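Local coordinates for SspB protein (Streptomyces clavuligerus, PDB 6JUF) that probably acts as a metal-binding DNase in the SspABCD-SspE phosphorothioation-sensing system that defends bacteria against phages, at residues P22-G25 against W26-A30; K29-M32 against Q33-N37; W63-F67 against K68-E72; E331-A334 against R335-K339. All coordinates share one frame; numbering follows the deposited sequence.

Contact 1. Residues P22-G25 against W26-A30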
loop_
_atom_site.group_PDB
_atom_site.type_symbol
_atom_site.label_atom_id
_atom_site.label_comp_id
_atom_site.label_asym_id
_atom_site.label_seq_id
_atom_site.Cartn_x
_atom_site.Cartn_y
_atom_site.Cartn_z
ATOM N N PRO B 22 7.892 -4.851 -5.743
ATOM C CA PRO B 22 6.738 -5.693 -5.361
ATOM C C PRO B 22 5.414 -4.910 -5.349
ATOM O O PRO B 22 5.404 -3.721 -5.058
ATOM C CB PRO B 22 7.103 -6.166 -3.926
ATOM C CG PRO B 22 8.610 -6.050 -3.876
ATOM C CD PRO B 22 8.965 -4.883 -4.733
ATOM N N ARG B 23 4.325 -5.573 -5.633
ATOM C CA ARG B 23 3.003 -5.013 -5.510
ATOM C C ARG B 23 2.131 -5.922 -4.657
ATOM O O ARG B 23 2.256 -7.158 -4.756
ATOM C CB ARG B 23 2.336 -4.982 -6.910
ATOM C CG ARG B 23 3.150 -4.282 -7.999
ATOM C CD ARG B 23 2.294 -3.951 -9.226
ATOM N NE ARG B 23 3.181 -3.609 -10.329
ATOM C CZ ARG B 23 2.755 -3.268 -11.534
ATOM N NH1 ARG B 23 1.430 -3.298 -11.782
ATOM N NH2 ARG B 23 3.626 -2.996 -12.510
ATOM N N PHE B 24 1.251 -5.332 -3.822
ATOM C CA PHE B 24 0.405 -6.173 -3.020
ATOM C C PHE B 24 -0.475 -7.127 -3.883
ATOM O O PHE B 24 -0.591 -8.314 -3.617
ATOM C CB PHE B 24 -0.528 -5.355 -2.097
ATOM C CG PHE B 24 -1.620 -6.178 -1.503
ATOM C CD1 PHE B 24 -1.330 -7.141 -0.520
ATOM C CD2 PHE B 24 -2.930 -6.117 -2.011
ATOM C CE1 PHE B 24 -2.329 -7.998 -0.044
ATOM C CE2 PHE B 24 -3.922 -6.950 -1.488
ATOM C CZ PHE B 24 -3.618 -7.898 -0.514
ATOM N N GLY B 25 -1.094 -6.506 -4.917
ATOM C CA GLY B 25 -1.984 -7.276 -5.825
ATOM C C GLY B 25 -1.276 -8.503 -6.379
ATOM O O GLY B 25 -1.897 -9.567 -6.516
ATOM N N TRP B 26 0.029 -8.371 -6.648
ATOM C CA TRP B 26 0.783 -9.525 -7.178
ATOM C C TRP B 26 0.947 -10.630 -6.152
ATOM O O TRP B 26 0.819 -11.834 -6.495
ATOM C CB TRP B 26 2.147 -9.071 -7.650
ATOM C CG TRP B 26 2.099 -8.301 -8.940
ATOM C CD1 TRP B 26 1.002 -7.909 -9.663
ATOM C CD2 TRP B 26 3.283 -7.842 -9.716
ATOM N NE1 TRP B 26 1.394 -7.210 -10.827
ATOM C CE2 TRP B 26 2.761 -7.124 -10.874
ATOM C CE3 TRP B 26 4.648 -7.904 -9.516
ATOM C CZ2 TRP B 26 3.597 -6.600 -11.859
ATOM C CZ3 TRP B 26 5.485 -7.326 -10.491
ATOM C CH2 TRP B 26 4.977 -6.679 -11.617
ATOM N N LEU B 27 1.232 -10.271 -4.882
ATOM C CA LEU B 27 1.440 -11.310 -3.856
ATOM C C LEU B 27 0.087 -12.039 -3.627
ATOM O O LEU B 27 0.001 -13.226 -3.520
ATOM C CB LEU B 27 1.908 -10.683 -2.577
ATOM C CG LEU B 27 3.245 -9.959 -2.698
ATOM C CD1 LEU B 27 3.610 -9.446 -1.302
ATOM C CD2 LEU B 27 4.346 -10.861 -3.333
ATOM N N HIS B 28 -0.951 -11.231 -3.519
ATOM C CA HIS B 28 -2.302 -11.758 -3.228
ATOM C C HIS B 28 -2.878 -12.680 -4.283
ATOM O O HIS B 28 -3.265 -13.844 -3.985
ATOM C CB HIS B 28 -3.243 -10.575 -2.964
ATOM C CG HIS B 28 -4.689 -10.953 -2.780
ATOM N ND1 HIS B 28 -5.158 -11.486 -1.622
ATOM C CD2 HIS B 28 -5.788 -10.803 -3.630
ATOM C CE1 HIS B 28 -6.512 -11.695 -1.742
ATOM N NE2 HIS B 28 -6.905 -11.260 -2.964
ATOM N N LYS B 29 -2.868 -12.165 -5.510
ATOM C CA LYS B 29 -3.392 -12.984 -6.653
ATOM C C LYS B 29 -2.512 -14.185 -6.960
ATOM O O LYS B 29 -3.069 -15.218 -7.325
ATOM C CB LYS B 29 -3.531 -12.154 -7.915
ATOM C CG LYS B 29 -4.630 -11.135 -7.757
ATOM C CD LYS B 29 -4.983 -10.393 -9.028
ATOM C CE LYS B 29 -3.950 -9.356 -9.405
ATOM N NZ LYS B 29 -3.976 -9.125 -10.872
ATOM N N ALA B 30 -1.182 -14.080 -6.796
ATOM C CA ALA B 30 -0.320 -15.266 -6.953
ATOM C C ALA B 30 -0.737 -16.379 -5.956
ATOM O O ALA B 30 -0.915 -17.535 -6.349
ATOM C CB ALA B 30 1.159 -14.893 -6.845
#

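Contact 2. Residues K29-M32 against Q33-N37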
loop_
_atom_site.group_PDB
_atom_site.type_symbol
_atom_site.label_atom_id
_atom_site.label_comp_id
_atom_site.label_asym_id
_atom_site.label_seq_id
_atom_site.Cartn_x
_atom_site.Cartn_y
_atom_site.Cartn_z
ATOM N N LYS B 29 -2.868 -12.165 -5.510
ATOM C CA LYS B 29 -3.392 -12.984 -6.653
ATOM C C LYS B 29 -2.512 -14.185 -6.960
ATOM O O LYS B 29 -3.069 -15.218 -7.325
ATOM C CB LYS B 29 -3.531 -12.154 -7.915
ATOM C CG LYS B 29 -4.630 -11.135 -7.757
ATOM C CD LYS B 29 -4.983 -10.393 -9.028
ATOM C CE LYS B 29 -3.950 -9.356 -9.405
ATOM N NZ LYS B 29 -3.976 -9.125 -10.872
ATOM N N ALA B 30 -1.182 -14.080 -6.796
ATOM C CA ALA B 30 -0.320 -15.266 -6.953
ATOM C C ALA B 30 -0.737 -16.379 -5.956
ATOM O O ALA B 30 -0.915 -17.535 -6.349
ATOM C CB ALA B 30 1.159 -14.893 -6.845
ATOM N N TYR B 31 -0.930 -16.011 -4.687
ATOM C CA TYR B 31 -1.334 -16.974 -3.664
ATOM C C TYR B 31 -2.617 -17.688 -4.051
ATOM O O TYR B 31 -2.736 -18.893 -3.989
ATOM C CB TYR B 31 -1.455 -16.304 -2.299
ATOM C CG TYR B 31 -2.001 -17.311 -1.257
ATOM C CD1 TYR B 31 -1.262 -18.362 -0.794
ATOM C CD2 TYR B 31 -3.329 -17.173 -0.786
ATOM C CE1 TYR B 31 -1.757 -19.297 0.106
ATOM C CE2 TYR B 31 -3.849 -18.140 0.136
ATOM C CZ TYR B 31 -3.054 -19.166 0.588
ATOM O OH TYR B 31 -3.563 -20.042 1.491
ATOM N N MET B 32 -3.590 -16.888 -4.448
ATOM C CA MET B 32 -4.961 -17.391 -4.709
ATOM C C MET B 32 -4.944 -18.381 -5.891
ATOM O O MET B 32 -5.637 -19.393 -5.918
ATOM C CB MET B 32 -5.969 -16.266 -4.971
ATOM C CG MET B 32 -6.350 -15.365 -3.790
ATOM S SD MET B 32 -6.758 -16.297 -2.286
ATOM C CE MET B 32 -8.319 -17.036 -2.817
ATOM N N GLN B 33 -4.131 -18.059 -6.886
ATOM C CA GLN B 33 -3.980 -18.916 -8.089
ATOM C C GLN B 33 -3.126 -20.183 -7.893
ATOM O O GLN B 33 -3.560 -21.273 -8.275
ATOM C CB GLN B 33 -3.354 -18.093 -9.226
ATOM C CG GLN B 33 -4.247 -17.078 -9.900
ATOM C CD GLN B 33 -5.028 -17.684 -11.034
ATOM O OE1 GLN B 33 -4.463 -17.974 -12.086
ATOM N NE2 GLN B 33 -6.308 -17.903 -10.825
ATOM N N VAL B 34 -1.943 -20.068 -7.263
ATOM C CA VAL B 34 -1.022 -21.201 -7.082
ATOM C C VAL B 34 -1.594 -22.238 -6.122
ATOM O O VAL B 34 -1.140 -23.348 -6.104
ATOM C CB VAL B 34 0.397 -20.717 -6.661
ATOM C CG1 VAL B 34 0.429 -20.296 -5.204
ATOM C CG2 VAL B 34 1.440 -21.796 -6.928
ATOM N N GLN B 35 -2.540 -21.817 -5.255
ATOM C CA GLN B 35 -3.117 -22.736 -4.251
ATOM C C GLN B 35 -3.726 -23.994 -4.952
ATOM O O GLN B 35 -3.558 -25.133 -4.497
ATOM C CB GLN B 35 -4.162 -21.998 -3.448
ATOM C CG GLN B 35 -3.920 -22.074 -1.962
ATOM C CD GLN B 35 -5.147 -21.669 -1.151
ATOM O OE1 GLN B 35 -5.875 -20.757 -1.540
ATOM N NE2 GLN B 35 -5.357 -22.329 0.003
ATOM N N SER B 36 -4.328 -23.737 -6.109
ATOM C CA SER B 36 -4.918 -24.850 -6.885
ATOM C C SER B 36 -4.245 -25.183 -8.195
ATOM O O SER B 36 -4.472 -26.239 -8.717
ATOM C CB SER B 36 -6.389 -24.709 -7.141
ATOM O OG SER B 36 -6.611 -23.536 -7.835
ATOM N N ASN B 37 -3.404 -24.276 -8.717
ATOM C CA ASN B 37 -2.806 -24.469 -10.047
ATOM C C ASN B 37 -1.281 -24.317 -10.040
ATOM O O ASN B 37 -0.785 -23.148 -10.033
ATOM C CB ASN B 37 -3.374 -23.431 -10.993
ATOM C CG ASN B 37 -2.974 -23.677 -12.462
ATOM O OD1 ASN B 37 -3.322 -22.872 -13.321
ATOM N ND2 ASN B 37 -2.290 -24.762 -12.759
#

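Contact 3. Residues W63-F67 against K68-E72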
loop_
_atom_site.group_PDB
_atom_site.type_symbol
_atom_site.label_atom_id
_atom_site.label_comp_id
_atom_site.label_asym_id
_atom_site.label_seq_id
_atom_site.Cartn_x
_atom_site.Cartn_y
_atom_site.Cartn_z
ATOM N N TRP B 63 8.582 -12.721 -7.465
ATOM C CA TRP B 63 8.341 -12.069 -6.167
ATOM C C TRP B 63 7.752 -13.079 -5.206
ATOM O O TRP B 63 8.087 -13.086 -4.018
ATOM C CB TRP B 63 7.520 -10.788 -6.246
ATOM C CG TRP B 63 8.332 -9.642 -6.719
ATOM C CD1 TRP B 63 8.107 -8.838 -7.827
ATOM C CD2 TRP B 63 9.541 -9.109 -6.064
ATOM N NE1 TRP B 63 9.119 -7.858 -7.930
ATOM C CE2 TRP B 63 9.993 -7.973 -6.888
ATOM C CE3 TRP B 63 10.250 -9.428 -4.887
ATOM C CZ2 TRP B 63 11.140 -7.235 -6.565
ATOM C CZ3 TRP B 63 11.400 -8.664 -4.577
ATOM C CH2 TRP B 63 11.821 -7.608 -5.395
ATOM N N SER B 64 6.845 -13.931 -5.682
ATOM C CA SER B 64 6.303 -14.973 -4.761
ATOM C C SER B 64 7.404 -15.912 -4.243
ATOM O O SER B 64 7.401 -16.208 -3.046
ATOM C CB SER B 64 5.287 -15.825 -5.499
ATOM O OG SER B 64 4.072 -15.108 -5.497
ATOM N N ARG B 65 8.329 -16.369 -5.116
ATOM C CA ARG B 65 9.444 -17.238 -4.710
ATOM C C ARG B 65 10.361 -16.461 -3.741
ATOM O O ARG B 65 10.803 -16.974 -2.725
ATOM C CB ARG B 65 10.175 -17.659 -5.980
ATOM C CG ARG B 65 11.150 -18.841 -5.986
ATOM C CD ARG B 65 11.415 -19.191 -7.464
ATOM N NE ARG B 65 12.346 -18.298 -8.273
ATOM C CZ ARG B 65 12.186 -17.894 -9.562
ATOM N NH1 ARG B 65 11.087 -18.205 -10.264
ATOM N NH2 ARG B 65 13.084 -17.137 -10.151
ATOM N N ALA B 66 10.630 -15.209 -4.109
ATOM C CA ALA B 66 11.665 -14.399 -3.355
ATOM C C ALA B 66 11.189 -14.094 -1.951
ATOM O O ALA B 66 11.959 -14.016 -0.993
ATOM C CB ALA B 66 11.938 -13.088 -4.124
ATOM N N PHE B 67 9.885 -13.899 -1.818
ATOM C CA PHE B 67 9.308 -13.607 -0.465
ATOM C C PHE B 67 9.024 -14.921 0.291
ATOM O O PHE B 67 8.474 -14.886 1.394
ATOM C CB PHE B 67 8.021 -12.741 -0.546
ATOM C CG PHE B 67 8.312 -11.272 -0.743
ATOM C CD1 PHE B 67 8.987 -10.549 0.251
ATOM C CD2 PHE B 67 7.941 -10.634 -1.913
ATOM C CE1 PHE B 67 9.249 -9.197 0.065
ATOM C CE2 PHE B 67 8.221 -9.308 -2.122
ATOM C CZ PHE B 67 8.894 -8.559 -1.144
ATOM N N LYS B 68 9.429 -16.057 -0.268
ATOM C CA LYS B 68 9.263 -17.371 0.400
ATOM C C LYS B 68 7.805 -17.757 0.505
ATOM O O LYS B 68 7.377 -18.478 1.437
ATOM C CB LYS B 68 10.005 -17.460 1.758
ATOM C CG LYS B 68 11.442 -16.929 1.763
ATOM C CD LYS B 68 12.387 -17.532 0.753
ATOM C CE LYS B 68 13.867 -17.424 1.157
ATOM N NZ LYS B 68 14.280 -16.022 1.408
ATOM N N LEU B 69 7.014 -17.269 -0.457
ATOM C CA LEU B 69 5.583 -17.537 -0.511
ATOM C C LEU B 69 5.288 -18.703 -1.428
ATOM O O LEU B 69 4.211 -19.308 -1.348
ATOM C CB LEU B 69 4.810 -16.278 -0.976
ATOM C CG LEU B 69 4.980 -15.068 -0.027
ATOM C CD1 LEU B 69 4.426 -13.830 -0.712
ATOM C CD2 LEU B 69 4.240 -15.203 1.301
ATOM N N THR B 70 6.235 -19.023 -2.318
ATOM C CA THR B 70 6.169 -20.262 -3.089
ATOM C C THR B 70 7.527 -20.897 -3.107
ATOM O O THR B 70 8.530 -20.230 -2.787
ATOM C CB THR B 70 5.833 -20.017 -4.562
ATOM O OG1 THR B 70 6.798 -19.078 -5.126
ATOM C CG2 THR B 70 4.401 -19.463 -4.733
ATOM N N ARG B 71 7.508 -22.219 -3.405
ATOM C CA ARG B 71 8.714 -22.945 -3.789
ATOM C C ARG B 71 8.445 -23.465 -5.197
ATOM O O ARG B 71 7.274 -23.636 -5.574
ATOM C CB ARG B 71 9.005 -24.130 -2.840
ATOM C CG ARG B 71 9.752 -23.830 -1.525
ATOM C CD ARG B 71 11.236 -24.183 -1.869
ATOM N NE ARG B 71 11.822 -24.481 -0.655
ATOM C CZ ARG B 71 13.086 -24.532 -0.364
ATOM N NH1 ARG B 71 14.001 -24.340 -1.311
ATOM N NH2 ARG B 71 13.381 -24.794 0.903
ATOM N N GLU B 72 9.483 -23.758 -5.961
ATOM C CA GLU B 72 9.306 -24.299 -7.276
ATOM C C GLU B 72 10.029 -25.670 -7.373
ATOM O O GLU B 72 11.070 -25.920 -6.736
ATOM C CB GLU B 72 9.827 -23.317 -8.366
ATOM C CG GLU B 72 9.070 -21.995 -8.390
ATOM C CD GLU B 72 9.464 -21.146 -9.562
ATOM O OE1 GLU B 72 10.250 -21.577 -10.436
ATOM O OE2 GLU B 72 9.011 -19.990 -9.580
HETATM O O HOH W 1 14.530 -14.458 -1.009
#

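Contact 4. Residues E331-A334 against R335-K339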
loop_
_atom_site.group_PDB
_atom_site.type_symbol
_atom_site.label_atom_id
_atom_site.label_comp_id
_atom_site.label_asym_id
_atom_site.label_seq_id
_atom_site.Cartn_x
_atom_site.Cartn_y
_atom_site.Cartn_z
ATOM N N GLU B 331 2.594 -30.090 8.765
ATOM C CA GLU B 331 2.585 -31.481 8.313
ATOM C C GLU B 331 1.411 -31.700 7.370
ATOM O O GLU B 331 1.509 -32.430 6.389
ATOM C CB GLU B 331 2.458 -32.427 9.540
ATOM C CG GLU B 331 3.649 -32.533 10.506
ATOM C CD GLU B 331 4.028 -31.246 11.279
ATOM O OE1 GLU B 331 5.229 -31.136 11.669
ATOM O OE2 GLU B 331 3.181 -30.319 11.526
ATOM N N ASP B 332 0.265 -31.125 7.707
ATOM C CA ASP B 332 -0.944 -31.187 6.915
ATOM C C ASP B 332 -0.699 -30.548 5.577
ATOM O O ASP B 332 -1.055 -31.096 4.522
ATOM C CB ASP B 332 -2.072 -30.381 7.531
ATOM C CG ASP B 332 -2.636 -30.969 8.808
ATOM O OD1 ASP B 332 -2.591 -32.189 9.040
ATOM O OD2 ASP B 332 -3.198 -30.126 9.583
ATOM N N TRP B 333 -0.061 -29.377 5.626
ATOM C CA TRP B 333 0.295 -28.688 4.387
ATOM C C TRP B 333 1.294 -29.447 3.521
ATOM O O TRP B 333 1.131 -29.451 2.257
ATOM C CB TRP B 333 0.810 -27.291 4.780
ATOM C CG TRP B 333 0.836 -26.307 3.653
ATOM C CD1 TRP B 333 1.929 -25.867 2.928
ATOM C CD2 TRP B 333 -0.311 -25.602 3.113
ATOM N NE1 TRP B 333 1.528 -24.953 1.945
ATOM C CE2 TRP B 333 0.180 -24.755 2.015
ATOM C CE3 TRP B 333 -1.690 -25.615 3.403
ATOM C CZ2 TRP B 333 -0.682 -23.952 1.278
ATOM C CZ3 TRP B 333 -2.561 -24.826 2.651
ATOM C CH2 TRP B 333 -2.082 -23.997 1.593
ATOM N N ALA B 334 2.289 -30.073 4.133
ATOM C CA ALA B 334 3.285 -30.868 3.446
ATOM C C ALA B 334 2.638 -32.029 2.695
ATOM O O ALA B 334 3.035 -32.349 1.594
ATOM C CB ALA B 334 4.324 -31.342 4.456
ATOM N N ARG B 335 1.633 -32.647 3.287
ATOM C CA ARG B 335 0.948 -33.790 2.669
ATOM C C ARG B 335 0.150 -33.298 1.471
ATOM O O ARG B 335 0.084 -33.951 0.415
ATOM C CB ARG B 335 0.021 -34.444 3.696
ATOM C CG ARG B 335 0.759 -35.357 4.678
ATOM C CD ARG B 335 -0.178 -36.340 5.365
ATOM N NE ARG B 335 -1.136 -35.614 6.183
ATOM C CZ ARG B 335 -0.931 -35.261 7.449
ATOM N NH1 ARG B 335 0.193 -35.590 8.091
ATOM N NH2 ARG B 335 -1.869 -34.596 8.081
ATOM N N ARG B 336 -0.466 -32.119 1.600
ATOM C CA ARG B 336 -1.126 -31.500 0.461
ATOM C C ARG B 336 -0.162 -31.072 -0.660
ATOM O O ARG B 336 -0.472 -31.343 -1.840
ATOM C CB ARG B 336 -2.027 -30.338 0.860
ATOM C CG ARG B 336 -2.988 -29.836 -0.195
ATOM C CD ARG B 336 -4.093 -28.884 0.395
ATOM N NE ARG B 336 -4.295 -29.157 1.836
ATOM C CZ ARG B 336 -4.763 -28.312 2.765
ATOM N NH1 ARG B 336 -5.196 -27.088 2.441
ATOM N NH2 ARG B 336 -4.831 -28.711 4.036
ATOM N N TYR B 337 1.004 -30.527 -0.304
ATOM C CA TYR B 337 2.011 -30.112 -1.279
ATOM C C TYR B 337 3.359 -30.759 -1.083
ATOM O O TYR B 337 4.265 -30.134 -0.598
ATOM C CB TYR B 337 2.168 -28.574 -1.187
ATOM C CG TYR B 337 0.900 -27.837 -1.408
ATOM C CD1 TYR B 337 0.448 -27.579 -2.691
ATOM C CD2 TYR B 337 0.119 -27.388 -0.323
ATOM C CE1 TYR B 337 -0.714 -26.865 -2.930
ATOM C CE2 TYR B 337 -1.045 -26.679 -0.539
ATOM C CZ TYR B 337 -1.474 -26.421 -1.844
ATOM O OH TYR B 337 -2.638 -25.718 -2.081
ATOM N N PRO B 338 3.499 -32.050 -1.501
ATOM C CA PRO B 338 4.733 -32.778 -1.178
ATOM C C PRO B 338 5.967 -32.242 -1.900
ATOM O O PRO B 338 7.096 -32.476 -1.497
ATOM C CB PRO B 338 4.419 -34.198 -1.608
ATOM C CG PRO B 338 3.307 -34.095 -2.560
ATOM C CD PRO B 338 2.463 -32.909 -2.124
ATOM N N LYS B 339 5.682 -31.470 -2.957
ATOM C CA LYS B 339 6.795 -30.808 -3.732
ATOM C C LYS B 339 7.590 -29.719 -3.010
ATOM O O LYS B 339 8.783 -29.534 -3.289
ATOM C CB LYS B 339 6.407 -30.381 -5.126
ATOM C CG LYS B 339 6.543 -31.547 -6.115
ATOM C CD LYS B 339 5.375 -31.724 -7.001
ATOM C CE LYS B 339 5.421 -33.163 -7.555
ATOM N NZ LYS B 339 6.712 -33.542 -8.197
#

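Contact 1. Residues P22-G25 against W26-A30
Arg23 lies flat over one face of the Trp26 indole, and this is the tight part of the contact. The guanidinium and ring planes are only 15° apart. Trp26 CZ2 sits over the centre of the guanidinium, with Arg23 NE 3.4 Å from Trp26 CZ2. Further back along the chain, Arg23 CD makes a CH-pi contact with the five-membered ring, 3.8 Å from its centroid. The Arg23 chain runs extended from CG to NE (chi2 -164°, chi3 -166°), which lets its whole length follow the ring. Its far end makes a salt bridge with Glu105 of the second subunit.

Arg23 is the N-cap residue of helix 24-34. Its O takes the Leu27 N bond at 3.3 Å and a weak one from Trp26 N. The next two carbonyls continue the pattern: Phe24 O receives His28 N at 2.9 Å, and Gly25 O receives Lys29 N.

The other flank is looser. His28 CB stands over one face of the partly exposed Phe24 ring, with Phe24 CZ 3.6 Å from His28 CB. The two rings are nearly parallel but slid apart, their centroids 5.5 Å from each other. Tyr103 of the second subunit packs on both Phe24 and His28.

Contact 2. Residues K29-M32 against Q33-N37
Tyr31 and Gln35 meet one turn apart near the C-terminal end of helix 24-34. The Gln35 amide comes up against the phenol end of the tyrosine, its plane 21° from that of the ring. Gln35 CD lies 3.7 Å from Tyr31 CZ, and Gln35 OE1 is 3.7 Å from Tyr31 CE2. Tyr31 has CG opposite its backbone N (chi1 175°), which swings the ring along the helix so that its outer end meets the glutamine. Gln35 is less regular at its base, with chi1 at -126°, and then runs extended to the amide. Gln35 NE2 comes within 3.3 Å of Tyr31 OH, but the angle is too poor for a hydrogen bond. The hydroxyl is bonded instead to Asp96.

Gln33 behaves differently. Its chain bends at chi2, and its end leads away from residues 29-32 toward helix 46-50, where it packs on Gln49 and Leu50. Its CG still rests 3.4 Å from Lys29 O. Val34 sets CG1 between its backbone N and carbonyl carbon, 3.3 Å from Ala30 O.

Backbone bonds join the same residues. Val34 N to Ala30 O is short and nearly straight, at 2.9 Å. Gln35 N to Tyr31 O is longer, at 3.2 Å, and more bent. Asn37 N then turns back to Gln33 O.

The polar ends of Tyr31 and Gln35 therefore touch by packing alone. Their chemistry implies that the Asp96 bond, rather than the glutamine, probably fixes the direction of the phenol hydroxyl.

Contact 3. Residues W63-F67 against K68-E72
Ser64 O accepts two backbone N-H groups from beyond the end of its own helix, Leu69 N at 2.8 Å and Thr70 N at 3.1 Å. The first comes in nearly along the C=O direction. The second sits well above the carbonyl plane. Lys68 makes the turn possible with a positive phi of 68°, and its N bonds to Arg65 O at 3.0 Å.

The Lys68 side chain curls back over the helix end, bent at chi2 and chi4. A water bridges it to the helix: the water donates to Ala66 O and accepts from Lys68 NZ. The ammonium also bonds to the carbonyls of Trp116 and Ser119. On another side of the turn, Leu69 CD1 packs 3.8 Å from Phe67 CB.

Arg65 reaches across to the strand. A bend at chi3 (76°) brings NH1 to Glu72 OE2, a salt bridge of 2.8 Å. The carboxylate oxygen lies in the guanidinium plane, but the two flat groups stand at 85° to each other. Glu72 OE2 also pairs with Arg61, so one oxygen of the buried Glu72 serves two arginines, which would probably stabilise its negative charge. Trp127 adds a cation-pi contact to Arg65.

With Leu69 N on Ser64 O and Lys68 N on Arg65 O, this is a Schellman motif with Lys68 as its C-prime residue. It ends helix 57-66 and leads directly into strand 70-74 of a two-stranded antiparallel sheet.

Contact 4. Residues E331-A334 against R335-K339
Asp332 and Arg335 form a salt bridge on the surface of helix 330-336, with Asp332 OD1 2.7 Å from Arg335 NH2. The carboxylate and guanidinium planes are 70° apart. A bend at chi3 (-64°) folds the arginine back, so that one guanidinium face lies above Glu331 O.

The backbone acceptors are used in order. Glu331 O takes Arg335 N at 3.1 Å, and Asp332 O takes Arg336 N at 3.2 Å. Trp333 O receives Tyr337 N at 2.8 Å, as the chain leaves the helix. Pro338 has no N-H to offer Ala334 O, but its CA makes a CA-H...O contact with that oxygen at 3.3 Å.

Around the buried Trp333, Tyr337 CE2 stands over one face of the indole, 3.3 Å from Trp333 CZ2. The ring planes meet obliquely at 45°. Arg336 NH1 also approaches this indole, 3.5 Å from Trp333 CZ3. Both aromatic polar atoms find partners elsewhere: Trp333 NE1 bonds to Pro87 O, and Tyr337 OH probably to Gln35 O.

The chemistry differs between the two sides. The Asp332-Arg335 pair is at the surface, while the aromatic pair turns its N-H and hydroxyl to carbonyls of the protein body.

Contacts 1 and 2 follow one another on helix 24-34, share Lys29 and Ala30, and have centres about 11 Å apart. Contact 3 comes next in the chain, where helix 57-66 passes into strand 70-74. It packs against both: Ala30 CB lies 3.2 Å from Ser64 OG, and Leu27 meets Phe67. Contact 4 comes last, on helix 330-336. The centres of contacts 1 and 4 are about 23 Å apart. Contact 4 reaches contact 2 through a probable hydrogen bond between Tyr337 OH and Gln35 O. The end of helix 330-336 is thus joined to the end of helix 24-34, while the start of helix 24-34 faces the second subunit.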